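Side-chain contacts in heme oxygenase 1 (Synechocystis sp., PDB 1WE1), which binds heme and probably opens its ring with oxygen, yielding biliverdin IXalpha, carbon monoxide and ferrous iron: residues I180-A183 and T184-I188; Y171-A174 and M175-P179; N45-F48 and V49-M53. One frame throughout, in Å; residues are numbered along the deposited sequence.

Contact 1: residues I180-A183 and T184-I188; sequences IDQA and TAERI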
# COMPACT_ATOMS: atom_id res chain seq x y z
N ILE A 180 8.55 20.46 11.26
CA ILE A 180 8.09 19.76 12.46
C ILE A 180 9.20 19.60 13.49
O ILE A 180 10.38 19.64 13.15
CB ILE A 180 7.55 18.34 12.11
CG1 ILE A 180 8.69 17.46 11.57
CG2 ILE A 180 6.44 18.45 11.07
CD1 ILE A 180 8.32 16.01 11.37
N ASP A 181 8.81 19.42 14.75
CA ASP A 181 9.78 19.23 15.83
C ASP A 181 10.01 17.75 16.10
O ASP A 181 9.07 16.95 16.05
CB ASP A 181 9.33 19.95 17.11
CG ASP A 181 8.04 19.37 17.70
OD1 ASP A 181 7.96 18.14 17.87
OD2 ASP A 181 7.11 20.16 18.01
N GLN A 182 11.25 17.39 16.39
CA GLN A 182 11.62 16.01 16.67
C GLN A 182 10.59 15.23 17.49
O GLN A 182 10.46 14.01 17.34
CB GLN A 182 12.98 15.97 17.37
CG GLN A 182 14.05 15.31 16.54
CD GLN A 182 13.83 13.83 16.40
OE1 GLN A 182 14.41 13.18 15.53
NE2 GLN A 182 12.98 13.27 17.26
N ALA A 183 9.87 15.93 18.36
CA ALA A 183 8.85 15.29 19.20
C ALA A 183 7.75 14.66 18.35
O ALA A 183 7.40 13.49 18.53
CB ALA A 183 8.25 16.31 20.16
N THR A 184 7.20 15.44 17.43
CA THR A 184 6.14 14.95 16.56
C THR A 184 6.73 13.99 15.51
O THR A 184 6.13 12.97 15.18
CB THR A 184 5.41 16.12 15.86
OG1 THR A 184 6.33 16.85 15.04
CG2 THR A 184 4.81 17.07 16.89
N ALA A 185 7.92 14.32 15.01
CA ALA A 185 8.58 13.47 14.02
C ALA A 185 8.65 12.05 14.56
O ALA A 185 8.77 11.09 13.79
CB ALA A 185 9.99 13.98 13.74
N GLU A 186 8.56 11.91 15.87
CA GLU A 186 8.61 10.60 16.47
C GLU A 186 7.21 9.98 16.55
O GLU A 186 7.08 8.76 16.58
CB GLU A 186 9.27 10.68 17.85
CG GLU A 186 10.78 10.94 17.75
CD GLU A 186 11.50 10.97 19.10
OE1 GLU A 186 12.75 10.94 19.10
OE2 GLU A 186 10.83 11.02 20.15
N ARG A 187 6.18 10.82 16.57
CA ARG A 187 4.80 10.33 16.61
C ARG A 187 4.45 9.79 15.22
O ARG A 187 3.57 8.94 15.07
CB ARG A 187 3.83 11.47 16.96
CG ARG A 187 3.72 11.80 18.44
CD ARG A 187 2.52 12.73 18.70
NE ARG A 187 2.62 13.97 17.93
CZ ARG A 187 1.74 14.37 17.01
NH1 ARG A 187 0.67 13.62 16.74
NH2 ARG A 187 1.94 15.51 16.36
N ILE A 188 5.14 10.32 14.22
CA ILE A 188 4.98 9.96 12.83
C ILE A 188 5.61 8.59 12.62
O ILE A 188 5.02 7.71 11.98
CB ILE A 188 5.67 11.00 11.91
CG1 ILE A 188 4.96 12.35 12.03
CG2 ILE A 188 5.71 10.49 10.46
CD1 ILE A 188 5.43 13.40 11.07
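D181 is the N-cap of helix 182-205, and its side chain crosses that of T184 at about a right angle. The carboxylate of D181 turns back over the first turn, and its OD1 accepts the backbone N-H of T184 at 2.8 Å, the N-H meeting the oxygen nearly along its C-O axis. The hydroxyl of T184 donates to D181 as well, but to the main chain. Standing between the backbone N and the carbonyl carbon (chi1 62°), OG1 donates to D181 O at 2.9 Å, in the carbonyl plane and on a lone pair. The same carbonyl takes the N-H of A185, so two firm bonds grip it. On another side of the turn I180, just ahead of the cap, lays CD1 on A185 CB at 3.5 Å and meets I188 CD1 more loosely; this pairing of the residue before the cap with one in the first turn fits a hydrophobic staple. I188 continues inward onto V121 and A122 of helix 120-146. R187 turns its guanidinium to a salt bridge with E118, the methyl CG2 of T184 lying at its edge. Q182 NE2 makes a weak hydrogen bond of 3.0 Å to E186 OE1, amide and carboxylate planes 80° apart.

Contact 2: residues Y171-A174 and M175-P179; sequences YRQA and MNDLP. With HEM (protoporphyrin IX containing Fe), chain H.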
# COMPACT_ATOMS: atom_id res chain seq x y z
N TYR A 171 10.95 13.19 -3.04
CA TYR A 171 10.06 12.79 -1.96
C TYR A 171 10.76 12.68 -0.59
O TYR A 171 10.24 13.20 0.40
CB TYR A 171 9.36 11.47 -2.32
CG TYR A 171 8.26 11.09 -1.35
CD1 TYR A 171 8.56 10.47 -0.13
CD2 TYR A 171 6.92 11.42 -1.61
CE1 TYR A 171 7.57 10.19 0.80
CE2 TYR A 171 5.92 11.14 -0.68
CZ TYR A 171 6.25 10.52 0.52
OH TYR A 171 5.27 10.22 1.45
N ARG A 172 11.91 12.01 -0.52
CA ARG A 172 12.63 11.88 0.75
C ARG A 172 13.03 13.29 1.18
O ARG A 172 12.92 13.66 2.35
CB ARG A 172 13.91 11.07 0.57
CG ARG A 172 13.72 9.60 0.27
CD ARG A 172 15.03 9.05 -0.25
NE ARG A 172 15.03 7.60 -0.41
CZ ARG A 172 14.86 6.73 0.58
NH1 ARG A 172 14.88 5.43 0.32
NH2 ARG A 172 14.64 7.17 1.82
N GLN A 173 13.51 14.06 0.21
CA GLN A 173 13.92 15.44 0.43
C GLN A 173 12.74 16.20 1.02
O GLN A 173 12.86 16.84 2.07
CB GLN A 173 14.32 16.08 -0.92
CG GLN A 173 14.73 17.55 -0.85
CD GLN A 173 15.93 17.79 0.04
OE1 GLN A 173 16.98 17.16 -0.13
NE2 GLN A 173 15.79 18.70 1.00
N ALA A 174 11.59 16.10 0.35
CA ALA A 174 10.38 16.76 0.80
C ALA A 174 10.16 16.52 2.29
O ALA A 174 9.87 17.45 3.04
CB ALA A 174 9.19 16.26 0.01
N MET A 175 10.32 15.27 2.71
CA MET A 175 10.15 14.92 4.12
C MET A 175 11.18 15.60 5.01
O MET A 175 10.86 16.06 6.11
CB MET A 175 10.24 13.40 4.30
CG MET A 175 9.07 12.62 3.73
SD MET A 175 9.00 10.93 4.40
CE MET A 175 10.37 10.14 3.54
N ASN A 176 12.43 15.66 4.53
CA ASN A 176 13.53 16.26 5.28
C ASN A 176 13.44 17.78 5.41
O ASN A 176 14.23 18.39 6.13
CB ASN A 176 14.86 15.88 4.64
CG ASN A 176 15.15 14.40 4.76
OD1 ASN A 176 15.19 13.84 5.86
ND2 ASN A 176 15.35 13.74 3.62
N ASP A 177 12.50 18.39 4.70
CA ASP A 177 12.31 19.84 4.77
C ASP A 177 10.97 20.16 5.40
O ASP A 177 10.40 21.23 5.18
CB ASP A 177 12.37 20.47 3.37
CG ASP A 177 13.67 20.18 2.64
OD1 ASP A 177 14.74 20.12 3.30
OD2 ASP A 177 13.64 20.02 1.39
N LEU A 178 10.46 19.23 6.21
CA LEU A 178 9.18 19.41 6.88
C LEU A 178 9.29 20.22 8.16
O LEU A 178 10.14 19.95 9.01
CB LEU A 178 8.55 18.04 7.20
CG LEU A 178 7.42 17.55 6.30
CD1 LEU A 178 7.74 17.80 4.84
CD2 LEU A 178 7.18 16.07 6.56
N PRO A 179 8.42 21.24 8.31
CA PRO A 179 8.38 22.12 9.48
C PRO A 179 7.82 21.45 10.74
O PRO A 179 6.75 21.81 11.23
CB PRO A 179 7.50 23.27 9.01
CG PRO A 179 6.55 22.60 8.07
CD PRO A 179 7.46 21.68 7.29
CHA HEM H . 11.15 -0.42 0.81
CHB HEM H . 6.62 -0.36 2.52
CHC HEM H . 6.51 -5.18 1.91
CHD HEM H . 10.23 -4.80 -1.10
C1A HEM H . 9.98 0.03 1.46
C2A HEM H . 9.77 1.35 2.04
C3A HEM H . 8.51 1.35 2.57
C4A HEM H . 7.93 0.04 2.24
CMA HEM H . 7.81 2.45 3.31
CAA HEM H . 10.76 2.51 1.99
CBA HEM H . 11.94 2.43 2.98
CGA HEM H . 12.83 3.53 2.94
O1A HEM H . 12.69 4.41 3.88
O2A HEM H . 13.70 3.68 2.06
C1B HEM H . 6.19 -1.70 2.54
C2B HEM H . 4.94 -2.16 3.15
C3B HEM H . 4.88 -3.51 2.92
C4B HEM H . 6.13 -3.87 2.25
CMB HEM H . 3.95 -1.26 3.84
CAB HEM H . 3.75 -4.47 3.22
CBB HEM H . 3.45 -4.65 4.74
C1C HEM H . 7.46 -5.50 0.97
C2C HEM H . 7.60 -6.79 0.32
C3C HEM H . 8.78 -6.73 -0.33
C4C HEM H . 9.19 -5.34 -0.35
CMC HEM H . 6.60 -7.92 0.39
CAC HEM H . 9.57 -7.90 -0.93
CBC HEM H . 9.17 -8.14 -2.42
C1D HEM H . 10.83 -3.54 -0.87
C2D HEM H . 12.06 -3.09 -1.51
C3D HEM H . 12.29 -1.85 -1.02
C4D HEM H . 11.23 -1.57 -0.02
CMD HEM H . 12.83 -3.92 -2.49
CAD HEM H . 13.39 -0.86 -1.34
CBD HEM H . 14.60 -0.95 -0.31
CGD HEM H . 15.50 0.14 -0.42
O1D HEM H . 15.05 1.34 -0.57
O2D HEM H . 16.75 -0.05 -0.37
NA HEM H . 8.87 -0.75 1.61
NB HEM H . 6.90 -2.75 1.99
NC HEM H . 8.43 -4.59 0.51
ND HEM H . 10.33 -2.57 0.00
FE HEM H . 8.65 -2.66 1.04
O HOH W 1 7.78 -2.04 -0.41
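Q173 and D177, four residues apart where helix 164-176 ends, are joined side chain to side chain: NE2 donates to OD2 at 2.6 Å in a nearly straight bond (174°). The oxygen lies in the amide plane and is met on its syn side, 22° out of the carboxylate plane. With CG anti to the backbone N (chi1 178°) and the chain bent at the next bond, Q173 swings its amide along the helix to reach D177 just beyond the last turn. On a different side, M175 meets Y171 in an oblique Met-aromatic contact. The methionine chain bends at its last torsion, placing CE 3.9 Å from Y171 CE1, while SD stands 5.1 Å from the ring centroid. Behind these groups the helix is carried by M175 N to Y171 O at 3.1 Å and N176 N to R172 O at 3.0 Å.

R172 carries its guanidinium to the heme. Its chain is extended from CG to NE, and NH1 donates to propionate oxygen O2A of the heme at 2.7 Å, at the edge of the guanidinium. A leucine in its place would probably leave propionate oxygen O2A without the N-H and positive charge that meet it here. Heme is also hydrogen-bonded to R10, Y125 and K168, and its iron carries H17 as axial ligand with a water also bound.

Further out, Y171 OH is hydrogen-bonded to S124. M175 is wedged between L5, A6 and L9 of helix 5-12 and Y125 and L129 of helix 120-146, so the end of helix 164-176 is packed against both.

Contact 3: residues N45-F48 and V49-M53; sequences NLYF and VYSAM
S51 grips the carbonyl of Y47 twice: OG donates to Y47 O at 2.8 Å and the backbone N-H of S51 to the same oxygen at 3.1 Å. The two donors come from opposite faces of the carbonyl plane, the hydroxyl tilted 27° and the N-H 33° from it. The hydroxyl gets there because OG stands beside its own backbone N, anti to the carbonyl carbon (chi1 -69°), a serine folding back onto the preceding turn of a helix. Here that satisfies a polar hydroxyl within helix 36-59. The neighbouring main-chain bonds are regular, Y50 N to L46 O being 2.8 Å and almost straight.

The same OG hangs over one face of the Y47 ring, 4.0 Å above its plane and offset toward the rim. Y47 in turn presents CD2 to the F48 ring, over its centre. One residue back along each turn, Y50 sets its ring edge against L46: CD2 lies 4.0 Å from L46 CB and 3.1 Å from L46 O. V49 rests its CG2 methyl 3.6 Å from N45 O.

The polar ends then reach out of the helix. Y50 OH is hydrogen-bonded to D131 and R127, Y47 OH to E81, and N45 OD1 to S99 N. Side chains of residues 45-53 pack on three helices: L46 and Y50 meet L80, and Y47 meets L84, on helix 77-88; F48 and V49 meet V106 on helix 100-115; L46 and M53 meet R127 on helix 120-146. This part of helix 36-59 thus packs against three others in this all-helical fold.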
# COMPACT_ATOMS: atom_id res chain seq x y z
N ASN A 45 -9.32 -4.11 -0.92
CA ASN A 45 -9.03 -3.35 0.29
C ASN A 45 -8.17 -2.11 0.02
O ASN A 45 -8.57 -0.99 0.35
CB ASN A 45 -8.36 -4.24 1.33
CG ASN A 45 -9.36 -5.10 2.09
OD1 ASN A 45 -10.55 -4.76 2.22
ND2 ASN A 45 -8.88 -6.21 2.63
N LEU A 46 -7.00 -2.29 -0.59
CA LEU A 46 -6.14 -1.15 -0.87
C LEU A 46 -6.93 -0.08 -1.62
O LEU A 46 -6.73 1.11 -1.42
CB LEU A 46 -4.92 -1.57 -1.69
CG LEU A 46 -4.05 -2.57 -0.94
CD1 LEU A 46 -2.81 -2.89 -1.75
CD2 LEU A 46 -3.66 -1.96 0.40
N TYR A 47 -7.84 -0.52 -2.48
CA TYR A 47 -8.66 0.40 -3.24
C TYR A 47 -9.35 1.40 -2.28
O TYR A 47 -9.35 2.60 -2.54
CB TYR A 47 -9.71 -0.37 -4.04
CG TYR A 47 -10.78 0.50 -4.63
CD1 TYR A 47 -10.49 1.40 -5.66
CD2 TYR A 47 -12.07 0.48 -4.13
CE1 TYR A 47 -11.46 2.25 -6.16
CE2 TYR A 47 -13.06 1.32 -4.63
CZ TYR A 47 -12.75 2.20 -5.64
OH TYR A 47 -13.73 3.05 -6.12
N PHE A 48 -9.92 0.90 -1.19
CA PHE A 48 -10.61 1.77 -0.23
C PHE A 48 -9.64 2.60 0.60
O PHE A 48 -9.90 3.77 0.90
CB PHE A 48 -11.51 0.95 0.70
CG PHE A 48 -12.60 0.21 -0.02
CD1 PHE A 48 -12.48 -1.16 -0.27
CD2 PHE A 48 -13.73 0.88 -0.49
CE1 PHE A 48 -13.46 -1.84 -0.98
CE2 PHE A 48 -14.72 0.21 -1.21
CZ PHE A 48 -14.59 -1.16 -1.45
N VAL A 49 -8.51 2.01 0.97
CA VAL A 49 -7.54 2.73 1.76
C VAL A 49 -6.97 3.90 0.98
O VAL A 49 -6.89 5.01 1.50
CB VAL A 49 -6.39 1.82 2.20
CG1 VAL A 49 -5.37 2.64 3.00
CG2 VAL A 49 -6.94 0.66 3.04
N TYR A 50 -6.57 3.66 -0.26
CA TYR A 50 -6.02 4.75 -1.07
C TYR A 50 -7.07 5.79 -1.36
O TYR A 50 -6.76 6.97 -1.40
CB TYR A 50 -5.45 4.22 -2.38
CG TYR A 50 -4.07 3.63 -2.23
CD1 TYR A 50 -2.92 4.43 -2.33
CD2 TYR A 50 -3.91 2.27 -1.97
CE1 TYR A 50 -1.64 3.87 -2.18
CE2 TYR A 50 -2.64 1.70 -1.82
CZ TYR A 50 -1.52 2.50 -1.93
OH TYR A 50 -0.28 1.93 -1.81
N SER A 51 -8.31 5.37 -1.54
CA SER A 51 -9.37 6.34 -1.80
C SER A 51 -9.42 7.31 -0.63
O SER A 51 -9.35 8.52 -0.82
CB SER A 51 -10.73 5.66 -1.97
OG SER A 51 -10.77 4.92 -3.17
N ALA A 52 -9.53 6.75 0.58
CA ALA A 52 -9.59 7.54 1.82
C ALA A 52 -8.41 8.51 1.93
O ALA A 52 -8.59 9.71 2.11
CB ALA A 52 -9.60 6.61 3.02
N MET A 53 -7.21 7.97 1.81
CA MET A 53 -5.98 8.73 1.90
C MET A 53 -5.86 9.83 0.84
O MET A 53 -5.52 10.96 1.16
CB MET A 53 -4.81 7.76 1.80
CG MET A 53 -3.43 8.34 1.86
SD MET A 53 -2.27 6.99 2.20
CE MET A 53 -2.74 5.76 0.94

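Overall arrangement
Contact 2 ends where contact 1 begins: the segments adjoin at P179 and I180, and their centres lie about 13 Å apart as the chain passes from helix 164-176 into helix 182-205. Contact 3 comes earlier in the chain, its centre about 25 Å from contact 1 and 24 Å from contact 2, with nearest atoms about 12 and 8 Å away. All three touch helix 120-146, which carries the heme-binding Y125. The side chain of M175 is about 4 Å from that of Y125, and I188 about 6 Å. Only contact 2 binds heme directly; the side chain of Y50 is about 8 Å from the heme. That of I188 is about 11 Å from the heme.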